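Local coordinates for nitrogenase molybdenum-iron protein beta chain (Clostridium pasteurianum, PDB 4WES) that forms, with the alpha chain, the molybdenum-iron component of nitrogenase, shares an [8Fe-7S] cluster with it and takes part in reducing dinitrogen to ammonium, at residues E192-P197 / E287-I292; I199-T204 / E227-T232; Q308-K313 / E436-I441; D376-I381 / A399-I404. One frame throughout, in Å; residues are numbered along the deposited sequence. Where two conformers were deposited one is given.

Interaction 1: residues E192-P197 / E287-I292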
loop_
_atom_site.group_PDB
_atom_site.type_symbol
_atom_site.label_atom_id
_atom_site.label_comp_id
_atom_site.label_asym_id
_atom_site.label_seq_id
_atom_site.Cartn_x
_atom_site.Cartn_y
_atom_site.Cartn_z
ATOM N N GLU B 192 19.486 -21.895 0.859
ATOM C CA GLU B 192 20.722 -21.616 0.124
ATOM C C GLU B 192 21.651 -20.742 0.961
ATOM O O GLU B 192 22.872 -20.970 0.990
ATOM C CB GLU B 192 20.378 -20.983 -1.213
ATOM C CG GLU B 192 19.730 -22.031 -2.119
ATOM C CD GLU B 192 19.025 -21.496 -3.335
ATOM O OE1 GLU B 192 19.124 -20.284 -3.609
ATOM O OE2 GLU B 192 18.361 -22.338 -4.005
ATOM N N ALA B 193 21.103 -19.757 1.673
ATOM C CA ALA B 193 21.937 -18.919 2.543
ATOM C C ALA B 193 22.556 -19.749 3.686
ATOM O O ALA B 193 23.673 -19.457 4.138
ATOM C CB ALA B 193 21.139 -17.746 3.089
ATOM N N MET B 194 21.829 -20.748 4.169
ATOM C CA MET B 194 22.302 -21.663 5.206
ATOM C C MET B 194 23.309 -22.690 4.650
ATOM O O MET B 194 23.920 -23.421 5.428
ATOM C CB MET B 194 21.146 -22.426 5.871
ATOM C CG MET B 194 20.226 -21.599 6.792
ATOM S SD MET B 194 20.967 -21.038 8.322
ATOM C CE MET B 194 21.145 -22.573 9.244
ATOM N N ASP B 195 23.437 -22.770 3.326
ATOM C CA ASP B 195 24.275 -23.743 2.648
ATOM C C ASP B 195 23.823 -25.189 2.916
ATOM O O ASP B 195 24.654 -26.084 3.132
ATOM C CB ASP B 195 25.760 -23.545 3.007
ATOM C CG ASP B 195 26.690 -24.247 2.041
ATOM O OD1 ASP B 195 26.305 -24.478 0.862
ATOM O OD2 ASP B 195 27.822 -24.555 2.456
ATOM N N ILE B 196 22.513 -25.415 2.852
ATOM C CA ILE B 196 21.909 -26.703 3.089
ATOM C C ILE B 196 21.266 -27.237 1.801
ATOM O O ILE B 196 20.275 -26.688 1.339
ATOM C CB ILE B 196 20.854 -26.626 4.209
ATOM C CG1 ILE B 196 21.547 -26.270 5.510
ATOM C CG2 ILE B 196 20.063 -27.922 4.345
ATOM C CD1 ILE B 196 20.601 -25.888 6.639
ATOM N N PRO B 197 21.788 -28.337 1.249
ATOM C CA PRO B 197 21.142 -28.964 0.086
ATOM C C PRO B 197 19.745 -29.457 0.407
ATOM O O PRO B 197 19.519 -29.976 1.514
ATOM C CB PRO B 197 22.088 -30.131 -0.266
ATOM C CG PRO B 197 23.428 -29.673 0.263
ATOM C CD PRO B 197 23.108 -28.927 1.528
ATOM N N GLU B 287 25.922 -23.263 10.971
ATOM C CA GLU B 287 25.706 -22.017 11.682
ATOM C C GLU B 287 24.806 -21.060 10.879
ATOM O O GLU B 287 24.758 -21.110 9.652
ATOM C CB GLU B 287 27.053 -21.343 11.954
ATOM C CG GLU B 287 28.055 -22.216 12.745
ATOM C CD GLU B 287 27.684 -22.447 14.208
ATOM O OE1 GLU B 287 27.091 -21.548 14.846
ATOM O OE2 GLU B 287 28.009 -23.540 14.727
ATOM N N VAL B 288 24.096 -20.205 11.589
ATOM C CA VAL B 288 23.240 -19.215 10.937
ATOM C C VAL B 288 24.112 -18.049 10.439
ATOM O O VAL B 288 24.847 -17.443 11.239
ATOM C CB VAL B 288 22.184 -18.685 11.900
ATOM C CG1 VAL B 288 21.275 -17.668 11.200
ATOM C CG2 VAL B 288 21.353 -19.842 12.443
ATOM N N PRO B 289 24.095 -17.772 9.128
ATOM C CA PRO B 289 24.972 -16.717 8.602
ATOM C C PRO B 289 24.547 -15.304 8.966
ATOM O O PRO B 289 23.388 -15.032 9.328
ATOM C CB PRO B 289 24.885 -16.910 7.100
ATOM C CG PRO B 289 23.528 -17.497 6.875
ATOM C CD PRO B 289 23.295 -18.399 8.058
ATOM N N ALA B 290 25.497 -14.390 8.852
ATOM C CA ALA B 290 25.284 -13.008 9.229
ATOM C C ALA B 290 24.126 -12.373 8.462
ATOM O O ALA B 290 23.394 -11.534 9.003
ATOM C CB ALA B 290 26.569 -12.230 8.996
ATOM N N SER B 291 23.963 -12.757 7.191
ATOM C CA SER B 291 22.892 -12.149 6.384
ATOM C C SER B 291 21.504 -12.428 6.941
ATOM O O SER B 291 20.663 -11.528 7.006
ATOM C CB SER B 291 22.986 -12.637 4.935
ATOM O OG SER B 291 22.776 -14.036 4.838
ATOM N N ILE B 292 21.286 -13.669 7.362
ATOM C CA ILE B 292 20.005 -14.044 7.976
ATOM C C ILE B 292 19.810 -13.354 9.322
ATOM O O ILE B 292 18.741 -12.837 9.633
ATOM C CB ILE B 292 19.858 -15.559 8.099
ATOM C CG1 ILE B 292 19.746 -16.195 6.705
ATOM C CG2 ILE B 292 18.677 -15.940 8.989
ATOM C CD1 ILE B 292 19.670 -17.697 6.678
HETATM O O HOH W 1 25.494 -22.068 7.235
#

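Interaction 2: residues I199-T204 / E227-T232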
loop_
_atom_site.group_PDB
_atom_site.type_symbol
_atom_site.label_atom_id
_atom_site.label_comp_id
_atom_site.label_asym_id
_atom_site.label_seq_id
_atom_site.Cartn_x
_atom_site.Cartn_y
_atom_site.Cartn_z
ATOM N N ILE B 199 15.540 -30.626 -1.389
ATOM C CA ILE B 199 14.585 -30.855 -2.462
ATOM C C ILE B 199 13.277 -30.239 -1.965
ATOM O O ILE B 199 12.754 -30.687 -0.945
ATOM C CB ILE B 199 14.318 -32.342 -2.779
ATOM C CG1 ILE B 199 15.617 -33.043 -3.214
ATOM C CG2 ILE B 199 13.265 -32.447 -3.869
ATOM C CD1 ILE B 199 15.493 -34.551 -3.220
ATOM N N MET B 200 12.760 -29.211 -2.632
ATOM C CA MET B 200 11.451 -28.658 -2.309
ATOM C C MET B 200 10.403 -29.282 -3.204
ATOM O O MET B 200 10.613 -29.350 -4.412
ATOM C CB MET B 200 11.435 -27.145 -2.492
ATOM C CG MET B 200 10.065 -26.534 -2.188
ATOM S SD MET B 200 9.998 -24.759 -2.307
ATOM C CE MET B 200 10.777 -24.358 -0.771
ATOM N N PHE B 201 9.287 -29.724 -2.628
ATOM C CA PHE B 201 8.187 -30.139 -3.459
ATOM C C PHE B 201 6.860 -29.980 -2.717
ATOM O O PHE B 201 6.804 -30.190 -1.495
ATOM C CB PHE B 201 8.358 -31.591 -3.923
ATOM C CG PHE B 201 8.094 -32.624 -2.893
ATOM C CD1 PHE B 201 9.075 -32.946 -1.944
ATOM C CD2 PHE B 201 6.956 -33.403 -2.942
ATOM C CE1 PHE B 201 8.865 -33.929 -1.002
ATOM C CE2 PHE B 201 6.746 -34.416 -2.007
ATOM C CZ PHE B 201 7.710 -34.675 -1.050
ATOM N N PRO B 202 5.775 -29.679 -3.447
ATOM C CA PRO B 202 5.748 -29.040 -4.764
ATOM C C PRO B 202 6.475 -27.679 -4.748
ATOM O O PRO B 202 6.754 -27.132 -3.672
ATOM C CB PRO B 202 4.249 -28.841 -5.056
ATOM C CG PRO B 202 3.545 -29.682 -4.022
ATOM C CD PRO B 202 4.444 -29.676 -2.832
ATOM N N ASP B 203 6.764 -27.158 -5.940
ATOM C CA ASP B 203 7.412 -25.846 -6.064
ATOM C C ASP B 203 6.848 -25.157 -7.289
ATOM O O ASP B 203 7.188 -25.512 -8.398
ATOM C CB ASP B 203 8.933 -26.034 -6.165
ATOM C CG ASP B 203 9.657 -24.734 -6.367
ATOM O OD1 ASP B 203 9.054 -23.656 -6.225
ATOM O OD2 ASP B 203 10.883 -24.795 -6.671
ATOM N N THR B 204 5.963 -24.175 -7.068
ATOM C CA THR B 204 5.321 -23.471 -8.172
ATOM C C THR B 204 6.090 -22.205 -8.580
ATOM O O THR B 204 5.627 -21.464 -9.457
ATOM C CB THR B 204 3.888 -23.078 -7.808
ATOM O OG1 THR B 204 4.010 -22.238 -6.661
ATOM C CG2 THR B 204 3.043 -24.311 -7.501
ATOM N N GLU B 227 12.859 -36.457 -11.548
ATOM C CA GLU B 227 13.977 -37.225 -11.005
ATOM C C GLU B 227 14.252 -36.837 -9.564
ATOM O O GLU B 227 14.659 -37.666 -8.756
ATOM C CB GLU B 227 15.221 -37.055 -11.869
ATOM C CG GLU B 227 15.518 -35.595 -12.220
ATOM C CD GLU B 227 14.943 -35.092 -13.569
ATOM O OE1 GLU B 227 13.694 -35.248 -13.902
ATOM O OE2 GLU B 227 15.802 -34.486 -14.286
ATOM N N ASP B 228 14.033 -35.569 -9.231
ATOM C CA ASP B 228 14.197 -35.145 -7.855
ATOM C C ASP B 228 13.069 -35.594 -6.946
ATOM O O ASP B 228 13.294 -35.887 -5.763
ATOM C CB ASP B 228 14.431 -33.636 -7.797
ATOM C CG ASP B 228 15.751 -33.252 -8.467
ATOM O OD1 ASP B 228 15.739 -32.283 -9.259
ATOM O OD2 ASP B 228 16.792 -33.947 -8.188
ATOM N N LEU B 229 11.856 -35.622 -7.488
ATOM C CA LEU B 229 10.738 -36.210 -6.730
ATOM C C LEU B 229 11.016 -37.685 -6.395
ATOM O O LEU B 229 10.774 -38.147 -5.280
ATOM C CB LEU B 229 9.446 -36.084 -7.511
ATOM C CG LEU B 229 9.002 -34.653 -7.766
ATOM C CD1 LEU B 229 7.801 -34.604 -8.675
ATOM C CD2 LEU B 229 8.689 -33.956 -6.456
ATOM N N LYS B 230 11.568 -38.437 -7.335
ATOM C CA LYS B 230 11.985 -39.806 -7.011
ATOM C C LYS B 230 13.032 -39.820 -5.892
ATOM O O LYS B 230 12.951 -40.616 -4.941
ATOM C CB LYS B 230 12.532 -40.530 -8.248
ATOM C CG LYS B 230 11.490 -40.786 -9.317
ATOM C CD LYS B 230 12.116 -41.443 -10.532
ATOM C CE LYS B 230 11.102 -41.674 -11.626
ATOM N NZ LYS B 230 11.713 -42.266 -12.849
ATOM N N ASP B 231 13.989 -38.911 -5.995
ATOM C CA ASP B 231 15.124 -38.869 -5.098
ATOM C C ASP B 231 14.782 -38.420 -3.678
ATOM O O ASP B 231 15.620 -38.551 -2.771
ATOM C CB ASP B 231 16.211 -37.971 -5.688
ATOM C CG ASP B 231 17.599 -38.244 -5.093
ATOM O OD1 ASP B 231 18.018 -39.439 -5.029
ATOM O OD2 ASP B 231 18.287 -37.263 -4.740
ATOM N N THR B 232 13.550 -37.937 -3.471
ATOM C CA THR B 232 13.120 -37.588 -2.106
ATOM C C THR B 232 13.192 -38.759 -1.122
ATOM O O THR B 232 13.344 -38.557 0.084
ATOM C CB THR B 232 11.682 -37.034 -2.065
ATOM O OG1 THR B 232 10.769 -37.968 -2.639
ATOM C CG2 THR B 232 11.603 -35.718 -2.790
#

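Interaction 3: residues Q308-K313 / E436-I441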
loop_
_atom_site.group_PDB
_atom_site.type_symbol
_atom_site.label_atom_id
_atom_site.label_comp_id
_atom_site.label_asym_id
_atom_site.label_seq_id
_atom_site.Cartn_x
_atom_site.Cartn_y
_atom_site.Cartn_z
ATOM N N GLN B 308 4.140 1.853 18.196
ATOM C CA GLN B 308 3.026 2.626 18.759
ATOM C C GLN B 308 1.756 2.382 17.995
ATOM O O GLN B 308 0.658 2.521 18.573
ATOM C CB GLN B 308 3.336 4.110 18.812
ATOM C CG GLN B 308 3.260 4.801 17.473
ATOM C CD GLN B 308 3.920 6.149 17.487
ATOM O OE1 GLN B 308 5.149 6.223 17.321
ATOM N NE2 GLN B 308 3.168 7.210 17.664
ATOM N N TYR B 309 1.850 2.089 16.707
ATOM C CA TYR B 309 0.688 1.914 15.831
ATOM C C TYR B 309 0.106 0.508 15.879
ATOM O O TYR B 309 -0.904 0.256 15.258
ATOM C CB TYR B 309 1.050 2.296 14.416
ATOM C CG TYR B 309 1.517 3.734 14.313
ATOM C CD1 TYR B 309 0.627 4.789 14.497
ATOM C CD2 TYR B 309 2.852 4.055 14.066
ATOM C CE1 TYR B 309 1.032 6.096 14.489
ATOM C CE2 TYR B 309 3.262 5.372 14.060
ATOM C CZ TYR B 309 2.373 6.404 14.259
ATOM O OH TYR B 309 2.763 7.719 14.236
ATOM N N LEU B 310 0.781 -0.390 16.595
ATOM C CA LEU B 310 0.427 -1.798 16.664
ATOM C C LEU B 310 -0.154 -2.219 18.001
ATOM O O LEU B 310 -0.981 -3.125 18.065
ATOM C CB LEU B 310 1.659 -2.657 16.323
ATOM C CG LEU B 310 2.197 -2.461 14.912
ATOM C CD1 LEU B 310 3.599 -2.999 14.767
ATOM C CD2 LEU B 310 1.282 -3.141 13.915
ATOM N N GLN B 311 0.308 -1.609 19.083
ATOM C CA GLN B 311 -0.035 -2.108 20.416
ATOM C C GLN B 311 -1.547 -2.047 20.625
ATOM O O GLN B 311 -2.151 -0.965 20.506
ATOM C CB GLN B 311 0.671 -1.339 21.542
ATOM C CG GLN B 311 2.185 -1.332 21.457
ATOM C CD GLN B 311 2.748 -2.682 21.123
ATOM O OE1 GLN B 311 2.682 -3.616 21.937
ATOM N NE2 GLN B 311 3.281 -2.796 19.904
ATOM N N GLY B 312 -2.124 -3.179 21.014
ATOM C CA GLY B 312 -3.528 -3.225 21.357
ATOM C C GLY B 312 -4.492 -3.194 20.200
ATOM O O GLY B 312 -5.716 -3.186 20.415
ATOM N N LYS B 313 -3.996 -3.208 18.962
ATOM C CA LYS B 313 -4.894 -3.188 17.811
ATOM C C LYS B 313 -5.665 -4.490 17.738
ATOM O O LYS B 313 -5.057 -5.564 17.814
ATOM C CB LYS B 313 -4.096 -2.972 16.506
ATOM C CG LYS B 313 -3.522 -1.565 16.326
ATOM C CD LYS B 313 -4.578 -0.611 15.755
ATOM C CE LYS B 313 -4.067 0.783 15.495
ATOM N NZ LYS B 313 -3.707 1.436 16.731
ATOM N N GLU B 436 3.069 -3.292 5.410
ATOM C CA GLU B 436 1.705 -3.235 4.865
ATOM C C GLU B 436 0.660 -2.922 5.922
ATOM O O GLU B 436 -0.244 -2.112 5.704
ATOM C CB GLU B 436 1.374 -4.563 4.208
ATOM C CG GLU B 436 0.125 -4.591 3.385
ATOM C CD GLU B 436 0.013 -5.897 2.566
ATOM O OE1 GLU B 436 0.670 -6.959 2.896
ATOM O OE2 GLU B 436 -0.784 -5.890 1.621
ATOM N N ILE B 437 0.759 -3.571 7.081
ATOM C CA ILE B 437 -0.164 -3.345 8.174
ATOM C C ILE B 437 -0.104 -1.899 8.636
ATOM O O ILE B 437 -1.138 -1.233 8.816
ATOM C CB ILE B 437 0.131 -4.327 9.338
ATOM C CG1 ILE B 437 -0.280 -5.755 8.968
ATOM C CG2 ILE B 437 -0.572 -3.878 10.621
ATOM C CD1 ILE B 437 0.255 -6.842 9.866
ATOM N N THR B 438 1.109 -1.402 8.893
ATOM C CA THR B 438 1.218 -0.040 9.390
ATOM C C THR B 438 0.814 0.964 8.308
ATOM O O THR B 438 0.227 2.004 8.628
ATOM C CB THR B 438 2.579 0.248 10.013
ATOM O OG1 THR B 438 3.628 0.037 9.087
ATOM C CG2 THR B 438 2.815 -0.633 11.206
ATOM N N ASN B 439 1.142 0.684 7.049
ATOM C CA ASN B 439 0.713 1.573 5.971
ATOM C C ASN B 439 -0.808 1.730 5.963
ATOM O O ASN B 439 -1.327 2.844 5.806
ATOM C CB ASN B 439 1.128 1.046 4.596
ATOM C CG ASN B 439 2.570 1.310 4.213
ATOM O OD1 ASN B 439 3.326 1.962 4.920
ATOM N ND2 ASN B 439 2.937 0.782 3.062
ATOM N N VAL B 440 -1.568 0.626 6.049
ATOM C CA VAL B 440 -3.015 0.747 5.941
ATOM C C VAL B 440 -3.632 1.406 7.166
ATOM O O VAL B 440 -4.610 2.180 7.053
ATOM C CB VAL B 440 -3.732 -0.588 5.623
ATOM C CG1 VAL B 440 -3.333 -1.119 4.279
ATOM C CG2 VAL B 440 -3.638 -1.653 6.693
ATOM N N ILE B 441 -3.028 1.194 8.339
ATOM C CA ILE B 441 -3.470 1.865 9.557
ATOM C C ILE B 441 -3.221 3.355 9.445
ATOM O O ILE B 441 -4.117 4.180 9.713
ATOM C CB ILE B 441 -2.789 1.238 10.798
ATOM C CG1 ILE B 441 -3.370 -0.169 11.043
ATOM C CG2 ILE B 441 -2.886 2.150 12.004
ATOM C CD1 ILE B 441 -2.588 -0.971 12.061
#

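Interaction 4: residues D376-I381 / A399-I404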
loop_
_atom_site.group_PDB
_atom_site.type_symbol
_atom_site.label_atom_id
_atom_site.label_comp_id
_atom_site.label_asym_id
_atom_site.label_seq_id
_atom_site.Cartn_x
_atom_site.Cartn_y
_atom_site.Cartn_z
ATOM N N ASP B 376 -20.250 -14.920 9.403
ATOM C CA ASP B 376 -19.993 -14.926 10.857
ATOM C C ASP B 376 -19.137 -13.746 11.275
ATOM O O ASP B 376 -19.469 -13.015 12.213
ATOM C CB ASP B 376 -19.239 -16.182 11.260
ATOM C CG ASP B 376 -20.072 -17.466 11.208
ATOM O OD1 ASP B 376 -21.248 -17.459 11.644
ATOM O OD2 ASP B 376 -19.483 -18.502 10.809
ATOM N N VAL B 377 -17.982 -13.558 10.608
ATOM C CA VAL B 377 -17.064 -12.563 11.095
ATOM C C VAL B 377 -17.690 -11.175 10.971
ATOM O O VAL B 377 -17.479 -10.313 11.830
ATOM C CB VAL B 377 -15.691 -12.673 10.434
ATOM C CG1 VAL B 377 -14.769 -11.565 10.940
ATOM C CG2 VAL B 377 -15.066 -14.001 10.794
ATOM N N HIS B 378 -18.399 -10.933 9.868
ATOM C CA HIS B 378 -19.066 -9.643 9.735
ATOM C C HIS B 378 -20.032 -9.408 10.898
ATOM O O HIS B 378 -20.061 -8.322 11.493
ATOM C CB HIS B 378 -19.740 -9.531 8.381
ATOM C CG HIS B 378 -20.210 -8.150 8.084
ATOM N ND1 HIS B 378 -21.035 -7.888 7.024
ATOM C CD2 HIS B 378 -19.945 -6.958 8.684
ATOM C CE1 HIS B 378 -21.281 -6.589 6.997
ATOM N NE2 HIS B 378 -20.607 -6.001 7.986
ATOM N N GLN B 379 -20.850 -10.407 11.206
ATOM C CA GLN B 379 -21.770 -10.264 12.347
ATOM C C GLN B 379 -21.017 -9.937 13.628
ATOM O O GLN B 379 -21.453 -9.074 14.419
ATOM C CB GLN B 379 -22.621 -11.507 12.564
ATOM C CG GLN B 379 -23.570 -11.800 11.415
ATOM C CD GLN B 379 -24.771 -12.625 11.901
ATOM O OE1 GLN B 379 -24.650 -13.800 12.212
ATOM N NE2 GLN B 379 -25.895 -11.966 12.020
ATOM N N TRP B 380 -19.909 -10.621 13.883
ATOM C CA TRP B 380 -19.141 -10.337 15.086
ATOM C C TRP B 380 -18.648 -8.893 15.104
ATOM O O TRP B 380 -18.717 -8.236 16.148
ATOM C CB TRP B 380 -17.962 -11.298 15.211
ATOM C CG TRP B 380 -18.338 -12.735 15.241
ATOM C CD1 TRP B 380 -19.589 -13.293 15.433
ATOM C CD2 TRP B 380 -17.447 -13.822 15.069
ATOM N NE1 TRP B 380 -19.511 -14.662 15.368
ATOM C CE2 TRP B 380 -18.205 -15.005 15.133
ATOM C CE3 TRP B 380 -16.068 -13.904 14.853
ATOM C CZ2 TRP B 380 -17.619 -16.259 15.012
ATOM C CZ3 TRP B 380 -15.495 -15.141 14.730
ATOM C CH2 TRP B 380 -16.268 -16.297 14.817
ATOM N N ILE B 381 -18.152 -8.426 13.960
ATOM C CA ILE B 381 -17.659 -7.058 13.851
ATOM C C ILE B 381 -18.746 -6.043 14.149
ATOM O O ILE B 381 -18.493 -5.022 14.768
ATOM C CB ILE B 381 -17.019 -6.843 12.477
ATOM C CG1 ILE B 381 -15.681 -7.585 12.414
ATOM C CG2 ILE B 381 -16.836 -5.383 12.162
ATOM C CD1 ILE B 381 -15.108 -7.721 11.011
ATOM N N ALA B 399 -14.493 -4.731 4.686
ATOM C CA ALA B 399 -13.608 -3.599 4.907
ATOM C C ALA B 399 -14.274 -2.306 4.471
ATOM O O ALA B 399 -14.154 -1.282 5.155
ATOM C CB ALA B 399 -12.290 -3.800 4.163
ATOM N N ARG B 400 -14.947 -2.340 3.329
ATOM C CA ARG B 400 -15.621 -1.130 2.874
ATOM C C ARG B 400 -16.843 -0.821 3.746
ATOM O O ARG B 400 -17.049 0.311 4.176
ATOM C CB ARG B 400 -16.037 -1.262 1.400
ATOM C CG ARG B 400 -16.960 -0.129 1.002
ATOM C CD ARG B 400 -16.992 0.124 -0.458
ATOM N NE ARG B 400 -18.098 1.002 -0.789
ATOM C CZ ARG B 400 -18.233 1.639 -1.936
ATOM N NH1 ARG B 400 -17.309 1.583 -2.875
ATOM N NH2 ARG B 400 -19.332 2.346 -2.150
ATOM N N GLU B 401 -17.695 -1.815 3.990
ATOM C CA GLU B 401 -18.928 -1.569 4.757
ATOM C C GLU B 401 -18.606 -1.052 6.148
ATOM O O GLU B 401 -19.326 -0.166 6.633
ATOM C CB GLU B 401 -19.743 -2.850 4.834
ATOM C CG GLU B 401 -20.958 -2.785 5.744
ATOM C CD GLU B 401 -22.015 -1.786 5.353
ATOM O OE1 GLU B 401 -21.894 -1.099 4.299
ATOM O OE2 GLU B 401 -23.019 -1.700 6.120
ATOM N N GLU B 402 -17.599 -1.607 6.800
ATOM C CA GLU B 402 -17.290 -1.276 8.180
ATOM C C GLU B 402 -16.144 -0.291 8.340
ATOM O O GLU B 402 -15.826 0.089 9.470
ATOM C CB GLU B 402 -17.016 -2.570 8.947
ATOM C CG GLU B 402 -18.190 -3.560 8.936
ATOM C CD GLU B 402 -19.446 -3.063 9.605
ATOM O OE1 GLU B 402 -20.546 -3.485 9.178
ATOM O OE2 GLU B 402 -19.358 -2.255 10.568
ATOM N N ASN B 403 -15.532 0.115 7.225
ATOM C CA ASN B 403 -14.434 1.075 7.250
ATOM C C ASN B 403 -13.269 0.577 8.079
ATOM O O ASN B 403 -12.807 1.232 8.999
ATOM C CB ASN B 403 -14.921 2.451 7.691
ATOM C CG ASN B 403 -13.898 3.542 7.447
ATOM O OD1 ASN B 403 -12.940 3.382 6.698
ATOM N ND2 ASN B 403 -14.099 4.686 8.078
ATOM N N ILE B 404 -12.735 -0.597 7.709
ATOM C CA ILE B 404 -11.635 -1.236 8.423
ATOM C C ILE B 404 -10.408 -1.294 7.521
ATOM O O ILE B 404 -10.496 -1.789 6.388
ATOM C CB ILE B 404 -11.991 -2.691 8.832
ATOM C CG1 ILE B 404 -13.290 -2.776 9.608
ATOM C CG2 ILE B 404 -10.867 -3.295 9.657
ATOM C CD1 ILE B 404 -13.840 -4.168 9.711
#

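Interaction 1: residues E192-P197 / E287-I292
The puckered ring of Pro289 meets both Ala193 and Met194, and it does so through its CG-CD side. CG approaches the carbonyl oxygen of Ala193 (Ala193 O to Pro289 CG 3.4 Å), while CD lies 3.5 Å from Met194 SD in the conformer described; a second one was deposited, so the sulfur contacts belong to this copy. Met194 crosses the proline at about a right angle. Its chain bends at chi2 and again at chi3 (-70°), which turns CE toward Val288 and the carbonyl of Glu287. Ile292 joins the group: its CD1 lies 3.9 Å from Ala193 CB and also touches Met194. Polar backbone atoms are joined indirectly, by a water that donates to Met194 O at 2.8 Å and to Glu287 O at 2.7 Å. The contact is a worked example of one helix end meeting the start of another. Helix 181-193 ends in a Schellman motif, with Asp195 at positive phi, and Pro289 is the N-cap of helix 290-305. Val288, turned away, packs on helix 270-284 and on Trp519 of the alpha chain, and Pro197 bonds through its backbone to Ile172 of strand 172-175.

Interaction 2: residues I199-T204 / E227-T232
Asp228 begins the approach of helix 226-231 to Ile199, on the outermost strand of a parallel sheet in a Rossmann-like alpha/beta domain; the helix lies on the beta-alpha-beta crossover from strand 198-200 to strand 237-241. The carbonyl oxygen of Asp228 is 3.6 Å from Ile199 CD1, so here the backbone of the helix rather than the carboxylate receives the isoleucine. Leu229 follows with its CD2, which presses on Phe201 at the base of the aromatic side chain (Leu229 CD2 to Phe201 CB 3.5 Å) and also reaches CG, which chi1 (75°) sets between the backbone N and the carbonyl carbon. Asp231 brings its carbonyl carbon near Ile199 CD1; of its carboxylate oxygens, OD1 bonds to Asn234 and OD2 to Asn169, with OD2 only loosely near the same methyl. Thr232 completes the walk. Its methyl CG2 touches both hydrophobic partners, 3.8 Å from Ile199 CG2 and 3.7 Å from Phe201 CE1, meeting the phenyl group tip to tip. The hydroxyl serves the helix instead: Thr232 OG1, which also pairs with Ser162, donates to Leu229 O at 2.6 Å, tilted 18° from the carbonyl plane.

Interaction 3: residues Q308-K313 / E436-I441
A type II beta turn, Leu310 to Lys313, leads from helix 290-305 into strand 314-318 of the five-stranded parallel sheet, and its two end residues, Leu310 and Lys313, both rest their side chains on the long helix 426-448. In the turn Lys313 N bonds back to Leu310 O at 3.1 Å, with Gly312 at positive phi. Leu310 uses one branch: CD2 is 3.9 Å from Ile437 CG2 and touches Thr438 CG2 as well, and the leucine side chain crosses that of Ile437 at about a right angle. Thr438 offers its methyl, while its hydroxyl, between backbone N and carbonyl carbon (chi1 59°), bonds to Val434 O one turn earlier. Lys313 meets the helix through its aliphatic part, CE lying 3.9 Å from Ile441 CG2. Tyr309 directs its hydroxyl to the C-terminal Arg458 and packs on Tyr486 of the alpha chain; Thr438 packs on Tyr417 of the second beta subunit. The buried contact therefore borders two subunit interfaces. The end of Ile441 meets both the lysine and the tyrosine backbone: its CD1 is 4.1 Å from Lys313 CE and 3.8 Å from Tyr309 O.

Interaction 4: residues D376-I381 / A399-I404
A histidine-carboxylate hydrogen bond between His378 and Glu402 joins two helices that follow each other in a parallel alpha/beta domain: helix 374-383, on the crossover into strand 388-391, and helix 396-402, which leads from that strand to 406-408. His378 NE2 donates to Glu402 OE1 at 2.8 Å with an N-H...O angle of 158°. The oxygen lies at the edge of the imidazole, near its plane, whereas on the glutamate side the bond arrives on the anti side of OE1, 25° out of the carboxylate plane. Ring and carboxylate are not coplanar but turned 64° against each other. His378 CG is anti to the backbone N, and the end of the side chain comes nearer to segment 399-404. Beside the bond, the methylene CG of Glu401 approaches His378 NE2 obliquely at 3.9 Å, while OE1 of that glutamate bonds to the N terminus of Met1. The rest of the contact is hydrophobic. Ile381 CG2 packs on Glu402 CG, and the tips of two isoleucines meet, Ile381 CD1 to Ile404 CD1 at 4.0 Å. Ile404 is brought back by its own backbone: after Asn403 leaves the helix at positive phi, Ile404 N bonds to Ala399 O. Glu402 OE1 has a second partner, a salt bridge to Lys382, so one oxygen is shared by histidine and lysine. The bonded carboxylate of Glu402 would tend to stabilise a positive charge on His378, if it carries one, although Lys382, drawing on the same oxygen, may offset part of that effect.

In the fold
Followed from the N terminus, the chain first opens interaction 1 at 192-197, where helix 181-193 ends, and then enters strand 198-200. Interaction 2 opens and closes next, tying this edge strand to helix 226-231, and is nested inside the longer loop that interaction 1 completes at the start of helix 290-305. Their segments adjoin in sequence although their centres are 21 Å apart. Only after that helix does interaction 3 open, in series with both; it closes 123 residues later on helix 426-448. Nested within it, interaction 4 joins two helices of the five-stranded domain, centres 18 Å away. Interactions 2 and 3 lie on opposite sides of the chain's centre.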